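Side-chain contacts in CG4930 (Drosophila melanogaster, PDB 3ISM), which inhibits the nuclease EndoG, with which it forms a complex: residues 66-69 with 70-74; 123-126 with 127-131; 36-39 with 40-44; 146-149 with 150-153; 331-334 with 335-338. The protein carries 1 engineered substitution. One frame throughout, in Å; residues are numbered along the deposited sequence. Where two conformers were deposited one is given.

Contacts 1, 2 and 3 are short pieces of helices 52-75, 124-132 and 32-43, all in the N-terminal half of the chain. Each sets an apolar face against the domain core and a polar face outside; contact 1 touches the other two, Leu-74 meeting Phe-126 and Ala-66 meeting Tyr-36. Contacts 4 and 5 belong to loops at the surface, and their centres lie about 64 Å apart. They are near copies of one another: a type I turn with an aspartate at each end, facing CG8862. Helical contacts pair opposite charges or pack carbon on rings, whereas the two turns gather acids, one of which in each turn makes a salt bridge to an Arg-70 of CG8862, the partner chain.

Contact 1. Residues 66-69 with 70-74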
loop_
_atom_site.group_PDB
_atom_site.type_symbol
_atom_site.label_atom_id
_atom_site.label_comp_id
_atom_site.label_asym_id
_atom_site.label_seq_id
_atom_site.Cartn_x
_atom_site.Cartn_y
_atom_site.Cartn_z
ATOM N N ALA C 66 22.184 9.519 -34.124
ATOM C CA ALA C 66 22.375 10.832 -33.519
ATOM C C ALA C 66 23.852 11.209 -33.467
ATOM O O ALA C 66 24.207 12.321 -33.835
ATOM C CB ALA C 66 21.746 10.895 -32.138
ATOM N N ARG C 67 24.709 10.281 -33.047
ATOM C CA ARG C 67 26.155 10.535 -32.986
ATOM C C ARG C 67 26.773 10.855 -34.352
ATOM O O ARG C 67 27.665 11.705 -34.444
ATOM C CB ARG C 67 26.903 9.357 -32.361
ATOM C CG ARG C 67 26.620 9.181 -30.895
ATOM C CD ARG C 67 27.539 8.153 -30.255
ATOM N NE ARG C 67 27.486 6.848 -30.897
ATOM C CZ ARG C 67 26.675 5.870 -30.509
ATOM N NH1 ARG C 67 25.846 6.070 -29.492
ATOM N NH2 ARG C 67 26.689 4.699 -31.144
ATOM N N ASP C 68 26.315 10.152 -35.388
ATOM C CA ASP C 68 26.790 10.353 -36.767
ATOM C C ASP C 68 26.505 11.777 -37.241
ATOM O O ASP C 68 27.388 12.468 -37.739
ATOM C CB ASP C 68 26.099 9.363 -37.704
ATOM C CG ASP C 68 26.437 9.602 -39.175
ATOM O OD1 ASP C 68 27.639 9.740 -39.510
ATOM O OD2 ASP C 68 25.501 9.644 -40.008
ATOM N N VAL C 69 25.257 12.197 -37.063
ATOM C CA VAL C 69 24.780 13.506 -37.471
ATOM C C VAL C 69 25.450 14.653 -36.696
ATOM O O VAL C 69 25.813 15.669 -37.282
ATOM C CB VAL C 69 23.222 13.555 -37.376
ATOM C CG1 VAL C 69 22.705 14.967 -37.353
ATOM C CG2 VAL C 69 22.621 12.815 -38.550
ATOM N N ILE C 70 25.621 14.486 -35.390
ATOM C CA ILE C 70 26.320 15.487 -34.587
ATOM C C ILE C 70 27.744 15.696 -35.126
ATOM O O ILE C 70 28.216 16.832 -35.251
ATOM C CB ILE C 70 26.383 15.084 -33.111
ATOM C CG1 ILE C 70 25.005 15.226 -32.449
ATOM C CG2 ILE C 70 27.404 15.962 -32.360
ATOM C CD1 ILE C 70 24.802 14.363 -31.186
ATOM N N TRP C 71 28.406 14.588 -35.453
ATOM C CA TRP C 71 29.766 14.615 -35.969
ATOM C C TRP C 71 29.813 15.348 -37.308
ATOM O O TRP C 71 30.675 16.199 -37.530
ATOM C CB TRP C 71 30.311 13.185 -36.116
ATOM C CG TRP C 71 31.797 13.134 -36.310
ATOM C CD1 TRP C 71 32.479 13.295 -37.489
ATOM C CD2 TRP C 71 32.790 12.887 -35.303
ATOM N NE1 TRP C 71 33.828 13.178 -37.273
ATOM C CE2 TRP C 71 34.049 12.924 -35.943
ATOM C CE3 TRP C 71 32.737 12.635 -33.926
ATOM C CZ2 TRP C 71 35.249 12.716 -35.252
ATOM C CZ3 TRP C 71 33.932 12.435 -33.237
ATOM C CH2 TRP C 71 35.169 12.473 -33.903
ATOM N N ARG C 72 28.874 15.024 -38.189
ATOM C CA ARG C 72 28.768 15.722 -39.463
ATOM C C ARG C 72 28.426 17.211 -39.331
ATOM O O ARG C 72 29.021 18.039 -40.010
ATOM C CB ARG C 72 27.792 14.992 -40.391
ATOM C CG ARG C 72 28.344 13.638 -40.825
ATOM C CD ARG C 72 27.574 13.000 -41.970
ATOM N NE ARG C 72 26.240 12.560 -41.578
ATOM C CZ ARG C 72 25.127 12.935 -42.204
ATOM N NH1 ARG C 72 25.202 13.752 -43.251
ATOM N NH2 ARG C 72 23.944 12.480 -41.797
ATOM N N LEU C 73 27.508 17.555 -38.428
ATOM C CA LEU C 73 27.121 18.960 -38.256
ATOM C C LEU C 73 28.303 19.810 -37.807
ATOM O O LEU C 73 28.425 20.963 -38.197
ATOM C CB LEU C 73 25.960 19.105 -37.270
ATOM C CG LEU C 73 24.606 18.637 -37.819
ATOM C CD1 LEU C 73 23.652 18.363 -36.683
ATOM C CD2 LEU C 73 24.012 19.635 -38.807
ATOM N N LEU C 74 29.179 19.206 -37.008
ATOM C CA LEU C 74 30.338 19.894 -36.454
ATOM C C LEU C 74 31.538 19.954 -37.398
ATOM O O LEU C 74 32.235 20.962 -37.419
ATOM C CB LEU C 74 30.753 19.243 -35.132
ATOM C CG LEU C 74 29.822 19.472 -33.942
ATOM C CD1 LEU C 74 30.191 18.572 -32.753
ATOM C CD2 LEU C 74 29.821 20.935 -33.530
#
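Asp-68 and Arg-72, one helical turn apart, are joined twice. Arg-72 N donates to Asp-68 O at 3.0 Å, and the side chains add a salt bridge in which Arg-72 NE reaches Asp-68 OD2 at 3.4 Å. The second bond is weak, bent to 146°, although the carboxylate and guanidinium planes are only 30° apart and OD2 sits at the guanidinium edge. With CG anti to the backbone N (chi1 174°), the aspartate lies beside its own carbonyl carbon and faces up the helix; the arginine comes back to meet it by bending at chi3. Beside this pair, Val-69 CG2 stands 3.5 Å from Arg-72 NH2. The remaining peptide groups keep the regular i to i+4 pattern of helix 52-75: Ile-70 N binds Ala-66 O at 3.0 Å, Trp-71 N binds Arg-67 O at 3.1 Å, and Leu-73 N binds Val-69 O at 2.8 Å. The guanidinium of Arg-67 is engaged outside this turn, its NH1 hydrogen-bonded to Tyr-95 OH. Carbon fills the inward side. Val-69 CG1 and Leu-73 CD1 lie side by side at 3.6 Å, pointing the same way. Ile-70 folds CG1 and CD1 back over Ala-66 O and packs on Leu-91 and Leu-92 of helix 81-102; Trp-71 lies against Leu-114 of helix 104-120.

Contact 2. Residues 123-126 with 127-131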
loop_
_atom_site.group_PDB
_atom_site.type_symbol
_atom_site.label_atom_id
_atom_site.label_comp_id
_atom_site.label_asym_id
_atom_site.label_seq_id
_atom_site.Cartn_x
_atom_site.Cartn_y
_atom_site.Cartn_z
ATOM N N LEU C 123 38.147 24.210 -32.188
ATOM C CA LEU C 123 36.801 24.772 -32.030
ATOM C C LEU C 123 36.553 25.116 -30.556
ATOM O O LEU C 123 35.708 24.504 -29.882
ATOM C CB LEU C 123 35.749 23.789 -32.559
ATOM C CG LEU C 123 35.833 23.471 -34.056
ATOM C CD1 LEU C 123 34.737 22.507 -34.472
ATOM C CD2 LEU C 123 35.766 24.758 -34.880
ATOM N N LEU C 124 37.304 26.099 -30.066
ATOM C CA LEU C 124 37.400 26.352 -28.632
ATOM C C LEU C 124 36.157 27.009 -28.039
ATOM O O LEU C 124 35.864 26.812 -26.855
ATOM C CB LEU C 124 38.670 27.154 -28.292
ATOM C CG LEU C 124 40.014 26.460 -28.574
ATOM C CD1 LEU C 124 41.192 27.241 -27.983
ATOM C CD2 LEU C 124 40.008 25.033 -28.050
ATOM N N ASP C 125 35.428 27.781 -28.846
ATOM C CA ASP C 125 34.156 28.346 -28.389
ATOM C C ASP C 125 33.164 27.225 -28.109
ATOM O O ASP C 125 32.556 27.189 -27.040
ATOM C CB ASP C 125 33.575 29.350 -29.389
ATOM C CG ASP C 125 34.365 30.650 -29.443
ATOM O OD1 ASP C 125 35.046 30.995 -28.450
ATOM O OD2 ASP C 125 34.308 31.331 -30.489
ATOM N N PHE C 126 33.024 26.297 -29.054
ATOM C CA PHE C 126 32.179 25.106 -28.846
ATOM C C PHE C 126 32.636 24.291 -27.618
ATOM O O PHE C 126 31.802 23.804 -26.859
ATOM C CB PHE C 126 32.142 24.229 -30.103
ATOM C CG PHE C 126 31.215 23.037 -29.994
ATOM C CD1 PHE C 126 29.845 23.180 -30.185
ATOM C CD2 PHE C 126 31.720 21.766 -29.723
ATOM C CE1 PHE C 126 28.991 22.082 -30.092
ATOM C CE2 PHE C 126 30.866 20.665 -29.632
ATOM C CZ PHE C 126 29.503 20.827 -29.807
ATOM N N TRP C 127 33.946 24.163 -27.421
ATOM C CA TRP C 127 34.473 23.455 -26.254
ATOM C C TRP C 127 34.052 24.181 -24.979
ATOM O O TRP C 127 33.443 23.578 -24.117
ATOM C CB TRP C 127 35.996 23.272 -26.337
ATOM C CG TRP C 127 36.671 22.768 -25.075
ATOM C CD1 TRP C 127 37.633 23.419 -24.354
ATOM C CD2 TRP C 127 36.430 21.529 -24.385
ATOM N NE1 TRP C 127 38.012 22.667 -23.265
ATOM C CE2 TRP C 127 37.294 21.499 -23.265
ATOM C CE3 TRP C 127 35.573 20.439 -24.605
ATOM C CZ2 TRP C 127 37.325 20.427 -22.371
ATOM C CZ3 TRP C 127 35.598 19.376 -23.711
ATOM C CH2 TRP C 127 36.473 19.373 -22.613
ATOM N N ARG C 128 34.315 25.482 -24.913
ATOM C CA ARG C 128 34.006 26.290 -23.736
ATOM C C ARG C 128 32.512 26.519 -23.490
ATOM O O ARG C 128 32.034 26.340 -22.368
ATOM C CB ARG C 128 34.736 27.634 -23.797
ATOM C CG ARG C 128 36.241 27.526 -23.607
ATOM C CD ARG C 128 36.904 28.890 -23.457
ATOM N NE ARG C 128 36.697 29.710 -24.651
ATOM C CZ ARG C 128 37.619 29.927 -25.584
ATOM N NH1 ARG C 128 38.839 29.402 -25.465
ATOM N NH2 ARG C 128 37.321 30.681 -26.635
ATOM N N ASP C 129 31.782 26.905 -24.536
ATOM C CA ASP C 129 30.395 27.367 -24.386
ATOM C C ASP C 129 29.395 26.223 -24.382
ATOM O O ASP C 129 28.343 26.314 -23.754
ATOM C CB ASP C 129 30.024 28.356 -25.499
ATOM C CG ASP C 129 30.939 29.572 -25.543
ATOM O OD1 ASP C 129 31.469 29.965 -24.480
ATOM O OD2 ASP C 129 31.125 30.137 -26.650
ATOM N N VAL C 130 29.716 25.154 -25.096
ATOM C CA VAL C 130 28.808 24.030 -25.202
ATOM C C VAL C 130 29.237 22.842 -24.333
ATOM O O VAL C 130 28.563 22.543 -23.336
ATOM C CB VAL C 130 28.545 23.613 -26.677
ATOM C CG1 VAL C 130 27.582 22.460 -26.729
ATOM C CG2 VAL C 130 27.977 24.800 -27.479
ATOM N N LEU C 131 30.333 22.165 -24.687
ATOM C CA LEU C 131 30.688 20.925 -23.988
ATOM C C LEU C 131 30.983 21.144 -22.497
ATOM O O LEU C 131 30.549 20.356 -21.644
ATOM C CB LEU C 131 31.846 20.197 -24.673
ATOM C CG LEU C 131 31.569 19.696 -26.100
ATOM C CD1 LEU C 131 32.744 18.904 -26.707
ATOM C CD2 LEU C 131 30.327 18.846 -26.124
HETATM O O HOH W 1 34.008 31.088 -25.384
#
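Phe-126 O accepts from two backbone N-H groups, Val-130 N at 3.0 Å and Leu-131 N at 3.1 Å, marking a wider pi-type turn. Before it the helix is regular, starting with Trp-127 N on the carbonyl of Leu-123, the N-cap residue. The phenyl ring carries the inner face: Val-130 CB stands over one ring face, toward the rim, in a CH-pi contact 4.1 Å from the centroid, and Leu-131 CG meets Phe-126 CE2 at 3.7 Å. This face of helix 124-132 closes on helices 52-75, 81-102 and 104-120, where Phe-126 touches Leu-74, Thr-85 and Val-118. On the outer face Arg-128, bent at chi3, lays its guanidinium over Leu-124 O. Arg-128 NH2 makes a salt bridge to Asp-125 OD1 at 2.9 Å, its hydrogen bond weak and bent, the two planes 70° apart. Water 1 donates to Asp-125 OD1 at 3.2 Å and to Asp-129 OD1 at 2.9 Å and accepts from Arg-128 NE, bridging two acids whose like charges it probably helps to screen.

Contact 3. Residues 36-39 with 40-44; sequences YQKL and IETRV
Tyr-36 O accepts from Ile-40 N at 3.2 Å in a nearly straight bond, 174°, and the i to i+4 pattern continues to Arg-43 N on Leu-39 O. These are the last turns of helix 32-43, an amphipathic segment that packs on helices 52-75 and 81-102. On the buried side there is a CH-pi contact: Ile-40 CG1 stands over one face of the Tyr-36 ring, 3.9 Å from its centroid and offset toward the rim, and CD1 reaches on to the hydroxyl end. The ring is swung there because its CG is anti to the backbone N (chi1 170°), beside the carbonyl carbon. Its far end is fixed by a hydrogen bond from OH to Asp-98 of helix 81-102. Replacing Tyr-36 by an alanine would probably leave Asp-98 without this partner and open a gap under Ile-40. Farther round, Leu-39 and Arg-43 lie side by side, with Leu-39 CD2 4.0 Å from Arg-43 CZ, over the centre of the guanidinium. The arginine's charge is used elsewhere, NH1 on Asp-24 O and the group as a whole in a cation-pi contact with Tyr-25. On the exposed side Lys-38 O is gripped twice by Thr-42, from opposite faces of its carbonyl plane: by the backbone N at 3.0 Å and by OG1 at 2.7 Å.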
loop_
_atom_site.group_PDB
_atom_site.type_symbol
_atom_site.label_atom_id
_atom_site.label_comp_id
_atom_site.label_asym_id
_atom_site.label_seq_id
_atom_site.Cartn_x
_atom_site.Cartn_y
_atom_site.Cartn_z
ATOM N N TYR C 36 15.134 12.971 -34.319
ATOM C CA TYR C 36 15.663 12.186 -33.212
ATOM C C TYR C 36 14.572 11.873 -32.181
ATOM O O TYR C 36 14.399 10.723 -31.797
ATOM C CB TYR C 36 16.862 12.885 -32.527
ATOM C CG TYR C 36 17.255 12.199 -31.228
ATOM C CD1 TYR C 36 18.045 11.061 -31.239
ATOM C CD2 TYR C 36 16.797 12.674 -29.992
ATOM C CE1 TYR C 36 18.393 10.410 -30.049
ATOM C CE2 TYR C 36 17.137 12.033 -28.805
ATOM C CZ TYR C 36 17.936 10.899 -28.845
ATOM O OH TYR C 36 18.264 10.241 -27.684
ATOM N N GLN C 37 13.835 12.902 -31.771
ATOM C CA GLN C 37 12.740 12.776 -30.815
ATOM C C GLN C 37 11.620 11.849 -31.303
ATOM O O GLN C 37 10.977 11.185 -30.490
ATOM C CB GLN C 37 12.173 14.160 -30.449
ATOM C CG GLN C 37 13.073 14.978 -29.500
ATOM C CD GLN C 37 12.551 16.388 -29.206
ATOM O OE1 GLN C 37 12.055 17.080 -30.091
ATOM N NE2 GLN C 37 12.680 16.820 -27.951
ATOM N N LYS C 38 11.389 11.803 -32.617
ATOM C CA LYS C 38 10.301 10.978 -33.158
ATOM C C LYS C 38 10.666 9.508 -33.073
ATOM O O LYS C 38 9.818 8.675 -32.759
ATOM C CB LYS C 38 9.953 11.364 -34.601
ATOM C CG LYS C 38 8.652 10.739 -35.123
ATOM C CD LYS C 38 8.481 10.954 -36.635
ATOM C CE LYS C 38 7.398 10.044 -37.205
ATOM N NZ LYS C 38 7.250 10.214 -38.682
ATOM N N LEU C 39 11.937 9.205 -33.333
ATOM C CA LEU C 39 12.450 7.847 -33.217
ATOM C C LEU C 39 12.390 7.320 -31.773
ATOM O O LEU C 39 11.945 6.206 -31.541
ATOM C CB LEU C 39 13.881 7.772 -33.753
ATOM C CG LEU C 39 14.090 8.062 -35.245
ATOM C CD1 LEU C 39 15.573 8.251 -35.521
ATOM C CD2 LEU C 39 13.470 6.961 -36.122
ATOM N N ILE C 40 12.852 8.126 -30.815
ATOM C CA ILE C 40 12.716 7.795 -29.391
ATOM C C ILE C 40 11.258 7.571 -29.006
ATOM O O ILE C 40 10.917 6.568 -28.376
ATOM C CB ILE C 40 13.327 8.912 -28.504
ATOM C CG1 ILE C 40 14.799 9.112 -28.866
ATOM C CG2 ILE C 40 13.160 8.590 -27.008
ATOM C CD1 ILE C 40 15.687 7.871 -28.561
ATOM N N GLU C 41 10.399 8.497 -29.414
ATOM C CA GLU C 41 8.997 8.483 -29.012
ATOM C C GLU C 41 8.256 7.251 -29.520
ATOM O O GLU C 41 7.430 6.684 -28.810
ATOM C CB GLU C 41 8.319 9.763 -29.494
ATOM C CG GLU C 41 6.819 9.826 -29.296
ATOM C CD GLU C 41 6.179 10.864 -30.200
ATOM O OE1 GLU C 41 6.905 11.782 -30.654
ATOM O OE2 GLU C 41 4.961 10.755 -30.456
ATOM N N THR C 42 8.579 6.827 -30.736
ATOM C CA THR C 42 7.896 5.700 -31.374
ATOM C C THR C 42 8.590 4.332 -31.179
ATOM O O THR C 42 7.922 3.299 -31.146
ATOM C CB THR C 42 7.711 5.969 -32.885
ATOM O OG1 THR C 42 8.991 6.247 -33.472
ATOM C CG2 THR C 42 6.805 7.176 -33.107
ATOM N N ARG C 43 9.918 4.323 -31.051
ATOM C CA ARG C 43 10.673 3.060 -31.034
ATOM C C ARG C 43 11.268 2.704 -29.675
ATOM O O ARG C 43 11.671 1.557 -29.442
ATOM C CB ARG C 43 11.777 3.076 -32.092
ATOM C CG ARG C 43 11.294 3.517 -33.463
ATOM C CD ARG C 43 12.140 2.944 -34.578
ATOM N NE ARG C 43 11.642 3.354 -35.889
ATOM C CZ ARG C 43 12.340 3.253 -37.019
ATOM N NH1 ARG C 43 13.569 2.753 -37.001
ATOM N NH2 ARG C 43 11.809 3.651 -38.168
ATOM N N VAL C 44 11.342 3.682 -28.781
ATOM C CA VAL C 44 11.956 3.444 -27.483
ATOM C C VAL C 44 10.967 3.630 -26.327
ATOM O O VAL C 44 10.799 2.729 -25.491
ATOM C CB VAL C 44 13.217 4.312 -27.285
ATOM C CG1 VAL C 44 13.942 3.893 -26.030
ATOM C CG2 VAL C 44 14.139 4.182 -28.482
#

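Contact 4. Residues 146-149 with 150-153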
loop_
_atom_site.group_PDB
_atom_site.type_symbol
_atom_site.label_atom_id
_atom_site.label_comp_id
_atom_site.label_asym_id
_atom_site.label_seq_id
_atom_site.Cartn_x
_atom_site.Cartn_y
_atom_site.Cartn_z
ATOM N N LEU C 146 22.397 5.488 -13.052
ATOM C CA LEU C 146 23.336 4.394 -13.280
ATOM C C LEU C 146 24.629 4.585 -12.504
ATOM O O LEU C 146 25.502 3.720 -12.529
ATOM C CB LEU C 146 23.640 4.250 -14.768
ATOM C CG LEU C 146 22.503 3.566 -15.524
ATOM C CD1 LEU C 146 21.497 4.555 -16.110
ATOM C CD2 LEU C 146 23.085 2.725 -16.597
ATOM N N PHE C 147 24.739 5.724 -11.811
ATOM C CA PHE C 147 25.935 6.077 -11.067
ATOM C C PHE C 147 25.578 6.520 -9.636
ATOM O O PHE C 147 24.413 6.816 -9.325
ATOM C CB PHE C 147 26.699 7.211 -11.779
ATOM C CG PHE C 147 27.118 6.903 -13.211
ATOM C CD1 PHE C 147 26.239 7.096 -14.275
ATOM C CD2 PHE C 147 28.420 6.477 -13.492
ATOM C CE1 PHE C 147 26.632 6.831 -15.611
ATOM C CE2 PHE C 147 28.828 6.223 -14.810
ATOM C CZ PHE C 147 27.927 6.400 -15.877
ATOM N N ASP C 148 26.586 6.552 -8.767
ATOM C CA ASP C 148 26.422 7.031 -7.384
ATOM C C ASP C 148 27.690 7.765 -6.906
ATOM O O ASP C 148 28.652 7.910 -7.667
ATOM C CB ASP C 148 26.039 5.895 -6.425
ATOM C CG ASP C 148 27.133 4.820 -6.296
ATOM O OD1 ASP C 148 26.766 3.627 -6.202
ATOM O OD2 ASP C 148 28.340 5.152 -6.293
ATOM N N SER C 149 27.682 8.202 -5.653
ATOM C CA SER C 149 28.747 9.040 -5.103
ATOM C C SER C 149 30.111 8.355 -4.940
ATOM O O SER C 149 31.119 9.043 -4.735
ATOM C CB SER C 149 28.322 9.606 -3.740
ATOM O OG SER C 149 28.093 8.555 -2.803
ATOM N N ASP C 150 30.139 7.019 -4.994
ATOM C CA ASP C 150 31.408 6.285 -4.878
ATOM C C ASP C 150 32.104 6.110 -6.227
ATOM O O ASP C 150 33.268 5.729 -6.278
ATOM C CB ASP C 150 31.227 4.935 -4.169
ATOM C CG ASP C 150 30.859 5.089 -2.704
ATOM O OD1 ASP C 150 31.326 6.064 -2.072
ATOM O OD2 ASP C 150 30.101 4.240 -2.180
ATOM N N ASP C 151 31.388 6.393 -7.314
ATOM C CA ASP C 151 31.987 6.382 -8.659
ATOM C C ASP C 151 32.873 7.604 -8.860
ATOM O O ASP C 151 32.661 8.635 -8.233
ATOM C CB ASP C 151 30.900 6.335 -9.740
ATOM C CG ASP C 151 30.118 5.025 -9.717
ATOM O OD1 ASP C 151 30.734 3.962 -9.439
ATOM O OD2 ASP C 151 28.892 5.059 -9.953
ATOM N N THR C 152 33.867 7.481 -9.728
ATOM C CA THR C 152 34.788 8.580 -10.010
ATOM C C THR C 152 34.145 9.630 -10.927
ATOM O O THR C 152 33.726 9.308 -12.038
ATOM C CB THR C 152 36.084 8.039 -10.641
ATOM O OG1 THR C 152 36.722 7.152 -9.713
ATOM C CG2 THR C 152 37.050 9.180 -11.010
ATOM N N PRO C 153 34.024 10.880 -10.448
ATOM C CA PRO C 153 33.479 11.957 -11.291
ATOM C C PRO C 153 34.400 12.263 -12.475
ATOM O O PRO C 153 35.618 12.129 -12.336
ATOM C CB PRO C 153 33.406 13.155 -10.344
ATOM C CG PRO C 153 34.318 12.822 -9.196
ATOM C CD PRO C 153 34.353 11.338 -9.081
HETATM O O HOH W 2 30.326 10.085 -8.431
HETATM O O HOH W 3 30.040 2.978 -7.349
#
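Asp-150 N bonds to Asp-148 OD2 at 2.9 Å, which makes an Asx turn inside the type I beta turn from Asp-148 to Asp-151. The N-H comes in on the anti side of the carboxylate, tilted 29° from its plane. Asp-148 can receive it because chi1 of 64° holds CG between its own backbone N and carbonyl carbon. The Asp-150 carboxylate leaves the turn to the partner chain, OD2 bonding to Asn-138 of CG8862. Next, Asp-151 N closes the turn on Asp-148 O at 3.1 Å, with a weak second bond to Asp-148 OD2. Its carboxylate folds back across the turn: OD2 accepts from Asp-148 N at 3.0 Å, from above the carboxylate plane. The two ends of the turn are thus tied by backbone and side chain alike. The cost is a pair of acids close together, Asp-148 OD2 and Asp-151 OD2 being 3.7 Å apart, their carboxylate planes nearly parallel, 10° apart. Arg-70 of CG8862 forms a salt bridge with Asp-151 OD2 and probably offsets that charge. Asp-151 OD2 also lies 3.3 Å from Phe-147 CA, and water 2 spans Asp-148 O and Asp-151 O, donating 2.8 Å bonds to both.

Contact 5. Residues 331-334 with 335-338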
loop_
_atom_site.group_PDB
_atom_site.type_symbol
_atom_site.label_atom_id
_atom_site.label_comp_id
_atom_site.label_asym_id
_atom_site.label_seq_id
_atom_site.Cartn_x
_atom_site.Cartn_y
_atom_site.Cartn_z
ATOM N N TYR C 331 -24.109 -1.164 14.160
ATOM C CA TYR C 331 -24.542 -2.539 14.425
ATOM C C TYR C 331 -25.654 -2.974 13.474
ATOM O O TYR C 331 -26.032 -4.152 13.463
ATOM C CB TYR C 331 -25.028 -2.684 15.864
ATOM C CG TYR C 331 -23.933 -2.965 16.845
ATOM C CD1 TYR C 331 -23.631 -4.265 17.211
ATOM C CD2 TYR C 331 -23.197 -1.927 17.412
ATOM C CE1 TYR C 331 -22.617 -4.539 18.122
ATOM C CE2 TYR C 331 -22.184 -2.185 18.329
ATOM C CZ TYR C 331 -21.899 -3.491 18.674
ATOM O OH TYR C 331 -20.902 -3.760 19.574
ATOM N N TYR C 332 -26.162 -2.024 12.680
ATOM C CA TYR C 332 -27.307 -2.256 11.812
ATOM C C TYR C 332 -27.168 -1.681 10.389
ATOM O O TYR C 332 -26.348 -0.790 10.145
ATOM C CB TYR C 332 -28.563 -1.673 12.469
ATOM C CG TYR C 332 -28.714 -2.036 13.927
ATOM C CD1 TYR C 332 -28.293 -1.162 14.934
ATOM C CD2 TYR C 332 -29.244 -3.268 14.303
ATOM C CE1 TYR C 332 -28.439 -1.486 16.275
ATOM C CE2 TYR C 332 -29.384 -3.606 15.645
ATOM C CZ TYR C 332 -28.978 -2.714 16.623
ATOM O OH TYR C 332 -29.108 -3.057 17.949
ATOM N N ASP C 333 -27.975 -2.197 9.461
ATOM C CA ASP C 333 -28.102 -1.624 8.114
ATOM C C ASP C 333 -29.552 -1.617 7.596
ATOM O O ASP C 333 -30.480 -1.909 8.346
ATOM C CB ASP C 333 -27.166 -2.335 7.123
ATOM C CG ASP C 333 -27.410 -3.844 7.033
ATOM O OD1 ASP C 333 -28.567 -4.309 7.192
ATOM O OD2 ASP C 333 -26.415 -4.567 6.786
ATOM N N ASN C 334 -29.720 -1.307 6.312
ATOM C CA ASN C 334 -31.025 -1.229 5.645
ATOM C C ASN C 334 -32.012 -2.376 5.859
ATOM O O ASN C 334 -33.172 -2.136 6.182
ATOM C CB ASN C 334 -30.836 -1.035 4.135
ATOM C CG ASN C 334 -30.795 0.413 3.740
ATOM O OD1 ASN C 334 -30.834 1.299 4.599
ATOM N ND2 ASN C 334 -30.712 0.675 2.433
ATOM N N GLU C 335 -31.549 -3.608 5.661
ATOM C CA GLU C 335 -32.401 -4.794 5.713
ATOM C C GLU C 335 -32.963 -5.085 7.109
ATOM O O GLU C 335 -33.955 -5.802 7.246
ATOM C CB GLU C 335 -31.647 -6.012 5.169
ATOM C CG GLU C 335 -31.570 -6.056 3.652
ATOM C CD GLU C 335 -30.936 -7.338 3.124
ATOM O OE1 GLU C 335 -29.753 -7.588 3.430
ATOM O OE2 GLU C 335 -31.618 -8.088 2.395
ATOM N N ASP C 336 -32.330 -4.521 8.137
ATOM C CA ASP C 336 -32.782 -4.683 9.520
ATOM C C ASP C 336 -34.131 -3.992 9.772
ATOM O O ASP C 336 -34.375 -2.895 9.249
ATOM C CB ASP C 336 -31.710 -4.177 10.490
ATOM C CG ASP C 336 -30.440 -5.007 10.429
ATOM O OD1 ASP C 336 -30.540 -6.237 10.241
ATOM O OD2 ASP C 336 -29.338 -4.435 10.571
ATOM N N PRO C 337 -35.015 -4.645 10.558
ATOM C CA PRO C 337 -36.339 -4.080 10.848
ATOM C C PRO C 337 -36.258 -2.927 11.847
ATOM O O PRO C 337 -35.630 -3.067 12.902
ATOM C CB PRO C 337 -37.107 -5.264 11.451
ATOM C CG PRO C 337 -36.052 -6.155 12.036
ATOM C CD PRO C 337 -34.807 -5.955 11.211
ATOM N N LEU C 338 -36.878 -1.801 11.507
ATOM C CA LEU C 338 -36.890 -0.637 12.392
ATOM C C LEU C 338 -37.829 -0.874 13.590
ATOM O O LEU C 338 -38.800 -1.633 13.477
ATOM C CB LEU C 338 -37.283 0.627 11.610
ATOM C CG LEU C 338 -36.237 1.224 10.654
ATOM C CD1 LEU C 338 -36.902 2.022 9.539
ATOM C CD2 LEU C 338 -35.221 2.083 11.388
#
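Asp-336 folds its carboxylate back across a type I beta turn to meet Tyr-332 and Asp-333. It crosses each of the two side chains at about a right angle, but the flat groups differ. The tyrosine ring and the carboxylate stand perpendicular, 90° apart, with Asp-336 OD2 in the plane of the ring at its edge, 3.4 Å from Tyr-332 CB. The two carboxylates, by contrast, are tilted by just 13°, and Asp-333 OD1 comes to 3.5 Å from Asp-336 OD2. What draws that oxygen in is the backbone: Asp-333 N donates to Asp-336 OD2 at 2.8 Å, on the anti side but well out of the carboxylate plane. The turn itself is closed by Asp-336 N on Asp-333 O at 3.2 Å, the donor standing above the carbonyl plane. Asp-333 holds CG between its backbone N and carbonyl carbon (chi1 58°), which brings OD1 near Asp-336 OD2; its side chain is about 5 Å from a bound magnesium ion. Asp-336 OD2 also makes a salt bridge to Arg-70 of CG8862. With alanine replacing Asp-336, Asp-333 N would probably lose its acceptor and Arg-70 of CG8862 its salt-bridge mate. Glu-335 adds a salt bridge to Arg-145 of CG8862, and Tyr-331 O accepts from Arg-70 of CG8862. The clustered acids would probably repel one another, so the turn is likely to be steadied by arginines of the bound partner, consistent with an inhibitor surface.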